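Local coordinates for PUM-HD domain-containing protein (Caenorhabditis elegans, PDB 7CGF) that binds RNA through its Pumilio homology domain, the part present here, and probably acts by recognising the 3' untranslated regions of messenger RNAs, at residues A[178-181]-A[182-186]; A[219-222]-A[223-227]; A[311-314]-A[315-319]; A[318-321]-A[322-326]. The protein carries 2 engineered substitutions. All coordinates share one frame; numbering follows the deposited sequence.

Contact 1 of 4, residues A[178-181]-A[182-186]; sequences LLES and SNTIY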
loop_
_atom_site.group_PDB
_atom_site.type_symbol
_atom_site.label_atom_id
_atom_site.label_comp_id
_atom_site.label_asym_id
_atom_site.label_seq_id
_atom_site.Cartn_x
_atom_site.Cartn_y
_atom_site.Cartn_z
ATOM N N LEU A 178 -9.605 -10.512 -7.827
ATOM C CA LEU A 178 -8.383 -11.249 -7.493
ATOM C C LEU A 178 -8.521 -12.734 -7.774
ATOM O O LEU A 178 -7.540 -13.388 -8.143
ATOM C CB LEU A 178 -8.014 -11.050 -6.021
ATOM C CG LEU A 178 -7.532 -9.631 -5.685
ATOM C CD1 LEU A 178 -7.246 -9.512 -4.195
ATOM C CD2 LEU A 178 -6.273 -9.346 -6.478
ATOM N N LEU A 179 -9.723 -13.280 -7.597
ATOM C CA LEU A 179 -9.992 -14.695 -7.802
ATOM C C LEU A 179 -10.623 -14.991 -9.166
ATOM O O LEU A 179 -11.124 -16.101 -9.375
ATOM C CB LEU A 179 -10.909 -15.210 -6.686
ATOM C CG LEU A 179 -10.304 -15.159 -5.279
ATOM C CD1 LEU A 179 -11.392 -15.349 -4.222
ATOM C CD2 LEU A 179 -9.218 -16.203 -5.160
ATOM N N GLU A 180 -10.579 -14.053 -10.113
ATOM C CA GLU A 180 -11.395 -14.248 -11.308
ATOM C C GLU A 180 -10.872 -15.386 -12.190
ATOM O O GLU A 180 -11.677 -16.071 -12.826
ATOM C CB GLU A 180 -11.520 -12.929 -12.088
ATOM C CG GLU A 180 -10.298 -12.541 -12.881
ATOM C CD GLU A 180 -10.382 -11.120 -13.453
ATOM O OE1 GLU A 180 -11.442 -10.483 -13.339
ATOM O OE2 GLU A 180 -9.382 -10.648 -14.012
ATOM N N SER A 181 -9.554 -15.625 -12.224
ATOM C CA SER A 181 -8.970 -16.739 -12.960
ATOM C C SER A 181 -7.839 -17.337 -12.141
ATOM O O SER A 181 -7.424 -16.777 -11.127
ATOM C CB SER A 181 -8.445 -16.311 -14.335
ATOM O OG SER A 181 -9.521 -15.944 -15.169
ATOM N N SER A 182 -7.323 -18.475 -12.623
ATOM C CA SER A 182 -6.299 -19.206 -11.875
ATOM C C SER A 182 -5.078 -18.345 -11.585
ATOM O O SER A 182 -4.557 -18.366 -10.462
ATOM C CB SER A 182 -5.883 -20.456 -12.645
ATOM O OG SER A 182 -6.974 -21.344 -12.746
ATOM N N ASN A 183 -4.627 -17.560 -12.562
ATOM C CA ASN A 183 -3.344 -16.876 -12.440
ATOM C C ASN A 183 -3.460 -15.436 -11.955
ATOM O O ASN A 183 -2.441 -14.751 -11.882
ATOM C CB ASN A 183 -2.616 -16.882 -13.778
ATOM C CG ASN A 183 -3.362 -16.100 -14.853
ATOM O OD1 ASN A 183 -4.599 -16.011 -14.837
ATOM N ND2 ASN A 183 -2.615 -15.538 -15.799
ATOM N N THR A 184 -4.661 -14.959 -11.637
ATOM C CA THR A 184 -4.824 -13.530 -11.356
ATOM C C THR A 184 -4.046 -13.105 -10.111
ATOM O O THR A 184 -3.414 -12.046 -10.103
ATOM C CB THR A 184 -6.308 -13.202 -11.200
ATOM O OG1 THR A 184 -7.006 -13.700 -12.346
ATOM C CG2 THR A 184 -6.521 -11.680 -11.136
ATOM N N ILE A 185 -4.090 -13.902 -9.041
ATOM C CA ILE A 185 -3.383 -13.499 -7.827
ATOM C C ILE A 185 -1.880 -13.484 -8.061
ATOM O O ILE A 185 -1.176 -12.581 -7.590
ATOM C CB ILE A 185 -3.777 -14.399 -6.645
ATOM C CG1 ILE A 185 -4.985 -13.825 -5.945
ATOM C CG2 ILE A 185 -2.607 -14.580 -5.668
ATOM C CD1 ILE A 185 -4.690 -12.553 -5.186
ATOM N N TYR A 186 -1.368 -14.434 -8.842
ATOM C CA TYR A 186 0.046 -14.391 -9.191
ATOM C C TYR A 186 0.362 -13.120 -9.977
ATOM O O TYR A 186 1.303 -12.385 -9.642
ATOM C CB TYR A 186 0.442 -15.632 -9.999
ATOM C CG TYR A 186 1.870 -15.508 -10.490
ATOM C CD1 TYR A 186 2.928 -15.814 -9.656
ATOM C CD2 TYR A 186 2.147 -15.016 -11.762
ATOM C CE1 TYR A 186 4.236 -15.667 -10.091
ATOM C CE2 TYR A 186 3.440 -14.850 -12.195
ATOM C CZ TYR A 186 4.476 -15.180 -11.355
ATOM O OH TYR A 186 5.766 -15.029 -11.792
HETATM O O HOH W 1 -6.255 -15.958 -8.692
HETATM O O HOH W 2 -7.061 -12.495 -14.610
#
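Thr184 reaches back to Ser181 across the tight bend between helix 172-178 and helix 184-189, near the start of a predicted Pumilio repeat. Two direct bonds span the type I turn, both weak: Ser181 N donates to Thr184 OG1 at 3.2 Å along a bent path of 134°, and Thr184 N donates to Ser181 O at 3.3 Å, straighter but long. Threonine suits the place because OG1 lies beside its own backbone N (chi1 -52°), facing the turn, while the methyl CG2 packs 3.6 Å from Leu178 O. Two waters add further bonds. One accepts from Ile185 N and lies 2.9 Å from Leu178 O and 2.8 Å from Ser181 O; it has more acceptors in reach than protons, so these bonds are probably shared. A second links Thr184 OG1, 2.6 Å away, to Glu180 OE2, which is also bonded to His147. Ser182 O is taken by Gln216. On the buried side Leu178 CB meets Ile185 CD1 at 3.7 Å, and both side chains also pack on Val198 of helix 194-204. The chain thus reverses with Leu178 O, Ser181 O and Ile185 N joined through one water, beside an apolar pairing of Leu178 with Ile185.

Contact 2 of 4, residues A[219-222]-A[223-227]; sequences KRFD and EIANN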
loop_
_atom_site.group_PDB
_atom_site.type_symbol
_atom_site.label_atom_id
_atom_site.label_comp_id
_atom_site.label_asym_id
_atom_site.label_seq_id
_atom_site.Cartn_x
_atom_site.Cartn_y
_atom_site.Cartn_z
ATOM N N LYS A 219 -0.349 -21.628 -3.768
ATOM C CA LYS A 219 -0.149 -22.511 -4.915
ATOM C C LYS A 219 1.110 -22.172 -5.696
ATOM O O LYS A 219 1.737 -23.069 -6.273
ATOM C CB LYS A 219 -1.373 -22.467 -5.836
ATOM C CG LYS A 219 -2.644 -23.042 -5.170
ATOM C CD LYS A 219 -3.868 -22.866 -6.078
ATOM C CE LYS A 219 -5.154 -23.317 -5.369
ATOM N NZ LYS A 219 -6.393 -23.122 -6.205
ATOM N N ARG A 220 1.508 -20.900 -5.726
ATOM C CA ARG A 220 2.735 -20.475 -6.399
ATOM C C ARG A 220 3.656 -19.759 -5.425
ATOM O O ARG A 220 4.294 -18.753 -5.741
ATOM C CB ARG A 220 2.409 -19.622 -7.619
ATOM C CG ARG A 220 1.671 -20.456 -8.646
ATOM C CD ARG A 220 1.322 -19.679 -9.882
ATOM N NE ARG A 220 2.508 -19.324 -10.633
ATOM C CZ ARG A 220 2.468 -18.687 -11.798
ATOM N NH1 ARG A 220 1.299 -18.359 -12.329
ATOM N NH2 ARG A 220 3.583 -18.380 -12.428
ATOM N N PHE A 221 3.742 -20.323 -4.223
ATOM C CA PHE A 221 4.441 -19.674 -3.120
ATOM C C PHE A 221 5.895 -19.368 -3.454
ATOM O O PHE A 221 6.361 -18.240 -3.244
ATOM C CB PHE A 221 4.380 -20.562 -1.877
ATOM C CG PHE A 221 5.023 -19.934 -0.681
ATOM C CD1 PHE A 221 4.338 -18.981 0.053
ATOM C CD2 PHE A 221 6.326 -20.258 -0.319
ATOM C CE1 PHE A 221 4.917 -18.380 1.136
ATOM C CE2 PHE A 221 6.908 -19.651 0.778
ATOM C CZ PHE A 221 6.192 -18.708 1.496
ATOM N N ASP A 222 6.646 -20.370 -3.925
ATOM C CA ASP A 222 8.078 -20.161 -4.117
ATOM C C ASP A 222 8.349 -19.031 -5.103
ATOM O O ASP A 222 9.247 -18.206 -4.877
ATOM C CB ASP A 222 8.752 -21.440 -4.600
ATOM C CG ASP A 222 8.770 -22.528 -3.554
ATOM O OD1 ASP A 222 8.336 -22.289 -2.404
ATOM O OD2 ASP A 222 9.240 -23.631 -3.899
ATOM N N GLU A 223 7.584 -18.976 -6.202
ATOM C CA GLU A 223 7.795 -17.931 -7.200
ATOM C C GLU A 223 7.441 -16.565 -6.638
ATOM O O GLU A 223 8.156 -15.576 -6.867
ATOM C CB GLU A 223 6.945 -18.196 -8.435
ATOM C CG GLU A 223 7.235 -19.437 -9.215
ATOM C CD GLU A 223 6.131 -19.664 -10.217
ATOM O OE1 GLU A 223 5.166 -20.417 -9.898
ATOM O OE2 GLU A 223 6.200 -19.011 -11.280
ATOM N N ILE A 224 6.322 -16.486 -5.917
ATOM C CA ILE A 224 5.895 -15.199 -5.376
ATOM C C ILE A 224 6.852 -14.735 -4.280
ATOM O O ILE A 224 7.197 -13.546 -4.195
ATOM C CB ILE A 224 4.447 -15.304 -4.884
ATOM C CG1 ILE A 224 3.514 -15.635 -6.057
ATOM C CG2 ILE A 224 3.975 -13.968 -4.241
ATOM C CD1 ILE A 224 2.049 -15.819 -5.642
ATOM N N ALA A 225 7.320 -15.671 -3.447
ATOM C CA ALA A 225 8.180 -15.326 -2.321
ATOM C C ALA A 225 9.512 -14.731 -2.754
ATOM O O ALA A 225 10.071 -13.906 -2.024
ATOM C CB ALA A 225 8.435 -16.560 -1.454
ATOM N N ASN A 226 10.044 -15.119 -3.918
ATOM C CA ASN A 226 11.289 -14.503 -4.368
ATOM C C ASN A 226 11.077 -13.445 -5.445
ATOM O O ASN A 226 12.034 -13.067 -6.133
ATOM C CB ASN A 226 12.289 -15.553 -4.855
ATOM C CG ASN A 226 13.680 -14.979 -4.972
ATOM O OD1 ASN A 226 14.114 -14.224 -4.099
ATOM N ND2 ASN A 226 14.359 -15.256 -6.087
ATOM N N ASN A 227 9.850 -12.950 -5.613
ATOM C CA ASN A 227 9.619 -11.868 -6.552
ATOM C C ASN A 227 9.846 -10.508 -5.886
ATOM O O ASN A 227 9.637 -10.332 -4.679
ATOM C CB ASN A 227 8.202 -11.987 -7.131
ATOM C CG ASN A 227 7.880 -10.871 -8.088
ATOM O OD1 ASN A 227 7.253 -9.890 -7.708
ATOM N ND2 ASN A 227 8.328 -11.008 -9.343
#
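Arg220 and Glu223 form a salt bridge at the start of the short helix 221-225 of a Pumilio repeat, with Arg220 at the N-cap position. The guanidinium grips the carboxylate side-on: NE donates to OE1 of Glu223 at 3.0 Å, and NH2 to OE2 of Glu223 at 2.9 Å on the syn side, an almost straight bond (177°). Both oxygens lie close to the guanidinium plane, but the carboxylate is turned 32° against it. Arginine suits the pairing because NE and NH2, on one edge, can each serve one carboxylate oxygen; a bend at chi3 (68°) turns that edge to Glu223. A glutamate in the first turn also probably interacts favourably with the helix dipole. Beyond this shell, Tyr186 holds the guanidinium by a cation-pi contact and packs on Glu223 and Ile224 as well. The backbone sets the spacing: Ile224 N bonds to Arg220 O at 3.0 Å, and Ala225 N to Phe221 O at 2.7 Å. Asp222 turns to another partner, Arg252, in a salt bridge. On the buried side Phe221 and the small Ala225 meet Val234 of helix 230-240 and Phe260 of helix 257-261. There Ala225 CB sits 4.1 Å above the Phe221 ring, offset toward its rim near CE2.

Contact 3 of 4, residues A[311-314]-A[315-319]; sequences YVVQ and KMFDQ. With nucleotides of chain B.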
loop_
_atom_site.group_PDB
_atom_site.type_symbol
_atom_site.label_atom_id
_atom_site.label_comp_id
_atom_site.label_asym_id
_atom_site.label_seq_id
_atom_site.Cartn_x
_atom_site.Cartn_y
_atom_site.Cartn_z
ATOM N N TYR A 311 22.369 -11.897 6.634
ATOM C CA TYR A 311 21.379 -11.105 7.347
ATOM C C TYR A 311 20.331 -11.989 8.004
ATOM O O TYR A 311 19.808 -11.637 9.067
ATOM C CB TYR A 311 20.695 -10.117 6.402
ATOM C CG TYR A 311 21.599 -9.038 5.872
ATOM C CD1 TYR A 311 21.912 -7.921 6.648
ATOM C CD2 TYR A 311 22.128 -9.127 4.594
ATOM C CE1 TYR A 311 22.731 -6.914 6.151
ATOM C CE2 TYR A 311 22.950 -8.123 4.089
ATOM C CZ TYR A 311 23.246 -7.028 4.874
ATOM O OH TYR A 311 24.060 -6.044 4.349
ATOM N N VAL A 312 19.984 -13.107 7.369
ATOM C CA VAL A 312 19.006 -14.005 7.975
ATOM C C VAL A 312 19.570 -14.594 9.254
ATOM O O VAL A 312 18.860 -14.728 10.256
ATOM C CB VAL A 312 18.585 -15.109 6.992
ATOM C CG1 VAL A 312 17.537 -16.026 7.644
ATOM C CG2 VAL A 312 18.054 -14.496 5.697
ATOM N N VAL A 313 20.864 -14.931 9.251
ATOM C CA VAL A 313 21.474 -15.484 10.463
ATOM C C VAL A 313 21.492 -14.435 11.568
ATOM O O VAL A 313 21.160 -14.720 12.725
ATOM C CB VAL A 313 22.884 -16.030 10.157
ATOM C CG1 VAL A 313 23.584 -16.481 11.455
ATOM C CG2 VAL A 313 22.809 -17.180 9.180
ATOM N N GLN A 314 21.850 -13.196 11.227
ATOM C CA GLN A 314 21.800 -12.127 12.214
ATOM C C GLN A 314 20.396 -11.974 12.793
ATOM O O GLN A 314 20.227 -11.823 14.006
ATOM C CB GLN A 314 22.275 -10.819 11.579
ATOM C CG GLN A 314 22.220 -9.623 12.509
ATOM C CD GLN A 314 23.352 -9.639 13.517
ATOM O OE1 GLN A 314 24.462 -10.074 13.206
ATOM N NE2 GLN A 314 23.080 -9.165 14.728
ATOM N N LYS A 315 19.371 -12.012 11.939
ATOM C CA LYS A 315 18.004 -11.889 12.434
ATOM C C LYS A 315 17.640 -13.042 13.368
ATOM O O LYS A 315 16.932 -12.846 14.359
ATOM C CB LYS A 315 17.039 -11.825 11.249
ATOM C CG LYS A 315 15.575 -11.608 11.624
ATOM C CD LYS A 315 15.328 -10.268 12.313
ATOM C CE LYS A 315 15.628 -9.083 11.403
ATOM N NZ LYS A 315 15.037 -7.843 11.968
ATOM N N MET A 316 18.089 -14.254 13.050
ATOM C CA MET A 316 17.862 -15.400 13.930
ATOM C C MET A 316 18.415 -15.138 15.323
ATOM O O MET A 316 17.696 -15.258 16.318
ATOM C CB MET A 316 18.509 -16.651 13.351
ATOM C CG MET A 316 17.979 -17.077 12.008
ATOM S SD MET A 316 18.848 -18.547 11.469
ATOM C CE MET A 316 18.288 -19.612 12.710
ATOM N N PHE A 317 19.699 -14.770 15.411
ATOM C CA PHE A 317 20.296 -14.477 16.712
ATOM C C PHE A 317 19.506 -13.410 17.455
ATOM O O PHE A 317 19.313 -13.501 18.671
ATOM C CB PHE A 317 21.752 -14.028 16.548
ATOM C CG PHE A 317 22.741 -15.157 16.466
ATOM C CD1 PHE A 317 22.981 -15.812 15.269
ATOM C CD2 PHE A 317 23.464 -15.544 17.592
ATOM C CE1 PHE A 317 23.913 -16.852 15.186
ATOM C CE2 PHE A 317 24.394 -16.584 17.518
ATOM C CZ PHE A 317 24.621 -17.237 16.322
ATOM N N ASP A 318 19.021 -12.393 16.739
ATOM C CA ASP A 318 18.329 -11.301 17.408
ATOM C C ASP A 318 16.933 -11.683 17.892
ATOM O O ASP A 318 16.427 -11.048 18.823
ATOM C CB ASP A 318 18.253 -10.086 16.476
ATOM C CG ASP A 318 19.629 -9.548 16.095
ATOM O OD1 ASP A 318 20.625 -9.869 16.790
ATOM O OD2 ASP A 318 19.720 -8.793 15.099
ATOM N N GLN A 319 16.307 -12.716 17.315
ATOM C CA GLN A 319 14.888 -12.973 17.543
ATOM C C GLN A 319 14.563 -14.225 18.345
ATOM O O GLN A 319 13.422 -14.356 18.798
ATOM C CB GLN A 319 14.139 -13.064 16.203
ATOM C CG GLN A 319 14.178 -11.788 15.373
ATOM C CD GLN A 319 13.251 -10.708 15.898
ATOM O OE1 GLN A 319 12.172 -10.994 16.429
ATOM N NE2 GLN A 319 13.660 -9.455 15.738
ATOM P P G B 2 24.237 -3.059 0.926
ATOM O OP1 G B 2 24.118 -2.029 -0.132
ATOM O OP2 G B 2 24.061 -2.644 2.328
ATOM O "O5'" G B 2 23.121 -4.150 0.582
ATOM C "C5'" G B 2 23.222 -4.941 -0.590
ATOM C "C4'" G B 2 22.006 -5.816 -0.752
ATOM O "O4'" G B 2 21.943 -6.764 0.342
ATOM C "C3'" G B 2 20.672 -5.093 -0.690
ATOM O "O3'" G B 2 20.352 -4.482 -1.926
ATOM C "C2'" G B 2 19.712 -6.206 -0.260
ATOM O "O2'" G B 2 19.378 -7.050 -1.351
ATOM C "C1'" G B 2 20.595 -7.009 0.697
ATOM N N9 G B 2 20.375 -6.622 2.102
ATOM C C8 G B 2 20.834 -5.526 2.798
ATOM N N7 G B 2 20.425 -5.486 4.039
ATOM C C5 G B 2 19.637 -6.626 4.177
ATOM C C6 G B 2 18.921 -7.133 5.292
ATOM O O6 G B 2 18.825 -6.673 6.434
ATOM N N1 G B 2 18.266 -8.328 4.977
ATOM C C2 G B 2 18.312 -8.946 3.758
ATOM N N2 G B 2 17.601 -10.081 3.654
ATOM N N3 G B 2 18.964 -8.473 2.698
ATOM C C4 G B 2 19.604 -7.326 2.995
ATOM P P U B 1 29.433 -2.894 4.594
ATOM O OP1 U B 1 30.291 -4.090 4.365
ATOM O OP2 U B 1 28.973 -2.610 5.987
ATOM O "O5'" U B 1 28.181 -2.945 3.593
ATOM C "C5'" U B 1 28.367 -3.015 2.183
ATOM C "C4'" U B 1 27.831 -4.302 1.603
ATOM O "O4'" U B 1 28.377 -5.434 2.335
ATOM C "C3'" U B 1 26.321 -4.498 1.682
ATOM O "O3'" U B 1 25.620 -3.830 0.644
ATOM C "C2'" U B 1 26.178 -6.015 1.649
ATOM O "O2'" U B 1 26.305 -6.532 0.333
ATOM C "C1'" U B 1 27.408 -6.455 2.447
ATOM N N1 U B 1 27.075 -6.637 3.874
ATOM C C2 U B 1 26.555 -7.866 4.241
ATOM O O2 U B 1 26.391 -8.782 3.457
ATOM N N3 U B 1 26.240 -7.969 5.569
ATOM C C4 U B 1 26.383 -7.001 6.528
ATOM O O4 U B 1 26.050 -7.258 7.671
ATOM C C5 U B 1 26.912 -5.750 6.075
ATOM C C6 U B 1 27.228 -5.625 4.789
#
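Tyr311 projects from helix 309-319 to lie between two RNA bases, G2 and U1 of chain B, on opposite sides of its ring plane. G2 covers one face, its C5 sitting 3.3 Å above the ring centre; U1 approaches obliquely, its C2 3.1 Å from Tyr311 OH. An aromatic residue suits this place, as in other PUF proteins, where a flat side chain commonly packs between successive bases. One turn along, Gln314 meets Asp318. With CG anti to the backbone N (chi1 178°) and a bend at chi2, the amide reaches the carboxylate at a slant, the planes 59° apart. NE2 of Gln314 makes two weak bonds, to OD1 of Asp318 at 3.3 Å and to OD2 of Asp318 at 3.4 Å; OD1 is also bonded to Tyr355. On the buried side Val313 and Phe317 run side by side, CG1 of the valine 3.8 Å from CE1 of the phenylalanine, and Val313 O lies at the ring edge. Lys315 sends its ammonium to Glu275 on helix 266-276. One helix thus offers apolar groups to its neighbours and a ring to the RNA; stacking on G2 uses the base face, not its hydrogen-bonding edge, and probably adds affinity more than base selection.

Contact 4 of 4, residues A[318-321]-A[322-326]; sequences DQVT and SEQRR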
loop_
_atom_site.group_PDB
_atom_site.type_symbol
_atom_site.label_atom_id
_atom_site.label_comp_id
_atom_site.label_asym_id
_atom_site.label_seq_id
_atom_site.Cartn_x
_atom_site.Cartn_y
_atom_site.Cartn_z
ATOM N N ASP A 318 19.021 -12.393 16.739
ATOM C CA ASP A 318 18.329 -11.301 17.408
ATOM C C ASP A 318 16.933 -11.683 17.892
ATOM O O ASP A 318 16.427 -11.048 18.823
ATOM C CB ASP A 318 18.253 -10.086 16.476
ATOM C CG ASP A 318 19.629 -9.548 16.095
ATOM O OD1 ASP A 318 20.625 -9.869 16.790
ATOM O OD2 ASP A 318 19.720 -8.793 15.099
ATOM N N GLN A 319 16.307 -12.716 17.315
ATOM C CA GLN A 319 14.888 -12.973 17.543
ATOM C C GLN A 319 14.563 -14.225 18.345
ATOM O O GLN A 319 13.422 -14.356 18.798
ATOM C CB GLN A 319 14.139 -13.064 16.203
ATOM C CG GLN A 319 14.178 -11.788 15.373
ATOM C CD GLN A 319 13.251 -10.708 15.898
ATOM O OE1 GLN A 319 12.172 -10.994 16.429
ATOM N NE2 GLN A 319 13.660 -9.455 15.738
ATOM N N VAL A 320 15.488 -15.158 18.520
ATOM C CA VAL A 320 15.150 -16.451 19.089
ATOM C C VAL A 320 15.413 -16.434 20.590
ATOM O O VAL A 320 15.931 -15.466 21.141
ATOM C CB VAL A 320 15.896 -17.611 18.387
ATOM C CG1 VAL A 320 15.570 -17.613 16.887
ATOM C CG2 VAL A 320 17.399 -17.541 18.643
ATOM N N THR A 321 15.020 -17.512 21.268
ATOM C CA THR A 321 15.167 -17.580 22.717
ATOM C C THR A 321 16.634 -17.786 23.082
ATOM O O THR A 321 17.465 -18.142 22.245
ATOM C CB THR A 321 14.321 -18.711 23.306
ATOM O OG1 THR A 321 14.791 -19.972 22.823
ATOM C CG2 THR A 321 12.858 -18.554 22.928
ATOM N N SER A 322 16.951 -17.567 24.362
ATOM C CA SER A 322 18.318 -17.809 24.813
ATOM C C SER A 322 18.702 -19.262 24.598
ATOM O O SER A 322 19.824 -19.565 24.173
ATOM C CB SER A 322 18.465 -17.432 26.288
ATOM O OG SER A 322 17.798 -18.372 27.102
ATOM N N GLU A 323 17.779 -20.177 24.886
ATOM C CA GLU A 323 18.047 -21.582 24.649
ATOM C C GLU A 323 18.261 -21.846 23.161
ATOM O O GLU A 323 19.143 -22.625 22.782
ATOM C CB GLU A 323 16.898 -22.406 25.237
ATOM C CG GLU A 323 17.203 -23.850 25.478
ATOM C CD GLU A 323 18.169 -24.116 26.646
ATOM O OE1 GLU A 323 18.741 -23.172 27.236
ATOM O OE2 GLU A 323 18.342 -25.300 26.957
ATOM N N GLN A 324 17.511 -21.157 22.296
ATOM C CA GLN A 324 17.724 -21.335 20.861
ATOM C C GLN A 324 19.043 -20.714 20.404
ATOM O O GLN A 324 19.748 -21.296 19.570
ATOM C CB GLN A 324 16.542 -20.763 20.079
ATOM C CG GLN A 324 15.359 -21.712 20.109
ATOM C CD GLN A 324 14.040 -21.074 19.714
ATOM O OE1 GLN A 324 13.897 -19.852 19.664
ATOM N NE2 GLN A 324 13.055 -21.919 19.446
ATOM N N ARG A 325 19.394 -19.535 20.928
ATOM C CA ARG A 325 20.701 -18.961 20.609
ATOM C C ARG A 325 21.825 -19.890 21.042
ATOM O O ARG A 325 22.853 -19.990 20.367
ATOM C CB ARG A 325 20.874 -17.597 21.278
ATOM C CG ARG A 325 20.085 -16.456 20.664
ATOM C CD ARG A 325 20.545 -15.102 21.202
ATOM N NE ARG A 325 20.758 -15.162 22.646
ATOM C CZ ARG A 325 19.858 -14.810 23.561
ATOM N NH1 ARG A 325 20.155 -14.915 24.857
ATOM N NH2 ARG A 325 18.667 -14.353 23.190
ATOM N N ARG A 326 21.631 -20.599 22.155
ATOM C CA ARG A 326 22.664 -21.500 22.644
ATOM C C ARG A 326 22.996 -22.574 21.612
ATOM O O ARG A 326 24.172 -22.875 21.382
ATOM C CB ARG A 326 22.205 -22.102 23.975
ATOM C CG ARG A 326 23.106 -23.141 24.557
ATOM C CD ARG A 326 22.646 -23.457 25.972
ATOM N NE ARG A 326 23.396 -24.580 26.513
ATOM C CZ ARG A 326 23.057 -25.842 26.298
ATOM N NH1 ARG A 326 23.784 -26.825 26.815
ATOM N NH2 ARG A 326 21.978 -26.111 25.568
#
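Gln324 folds back over Thr321 to close a capping box at the start of helix 322-332. Its CB and CG each lie 3.3 Å from Thr321 OG1, and CD follows at much the same distance, so the hydroxyl oxygen stays close to CB, CG and the amide carbon in turn. At the tip OE1 accepts from Thr321 N at 3.1 Å, nearly straight at the hydrogen (176°), the donor tilted 24° from the carbonyl plane; OE1 also touches Val320 CB. NE2 makes a weak bond to Val279 O of helix 279-290. The return half of the box is Gln324 N donating to Thr321 OG1 at 3.0 Å. Threonine serves well as N-cap because chi1 of 64° sets OG1 between its own backbone N and carbonyl carbon, facing the helix's first turn, where amide N-H groups lack partners from a preceding turn. Farther along, Arg325 N bonds to Thr321 O at 2.7 Å. The Arg325 side chain slides past Val320 in the opposite direction, its CG 3.5 Å from Val320 CG2, and a face of its guanidinium lies over Ser322 CA, 3.4 Å from the plane. The box follows helix 309-319 after Val320 and rests against helix 279-290: Val320 packs on Val286, Thr321 on Val279, and Gln324 on Lys282 and Ser283.

All four contacts are local and lie within the Pumilio homology domain. Contacts 1, 2 and 3 are partly buried, whereas contact 4 is at the surface. Contacts 1 and 2, in consecutive predicted repeats, touch through Tyr186, whose ring packs on side chains of 219-227. Contacts 3 and 4 belong to one repeat, both use helix 309-319, share Asp318 and Gln319, and meet where Phe317 O lies 3.2 Å from Arg325 CD. Chemistry follows place: water bridges the loop of contact 1, paired charges mark the helix start in contact 2, side-chain caps serve contact 4, and contact 3, inside a helix, alone has RNA against its side chains.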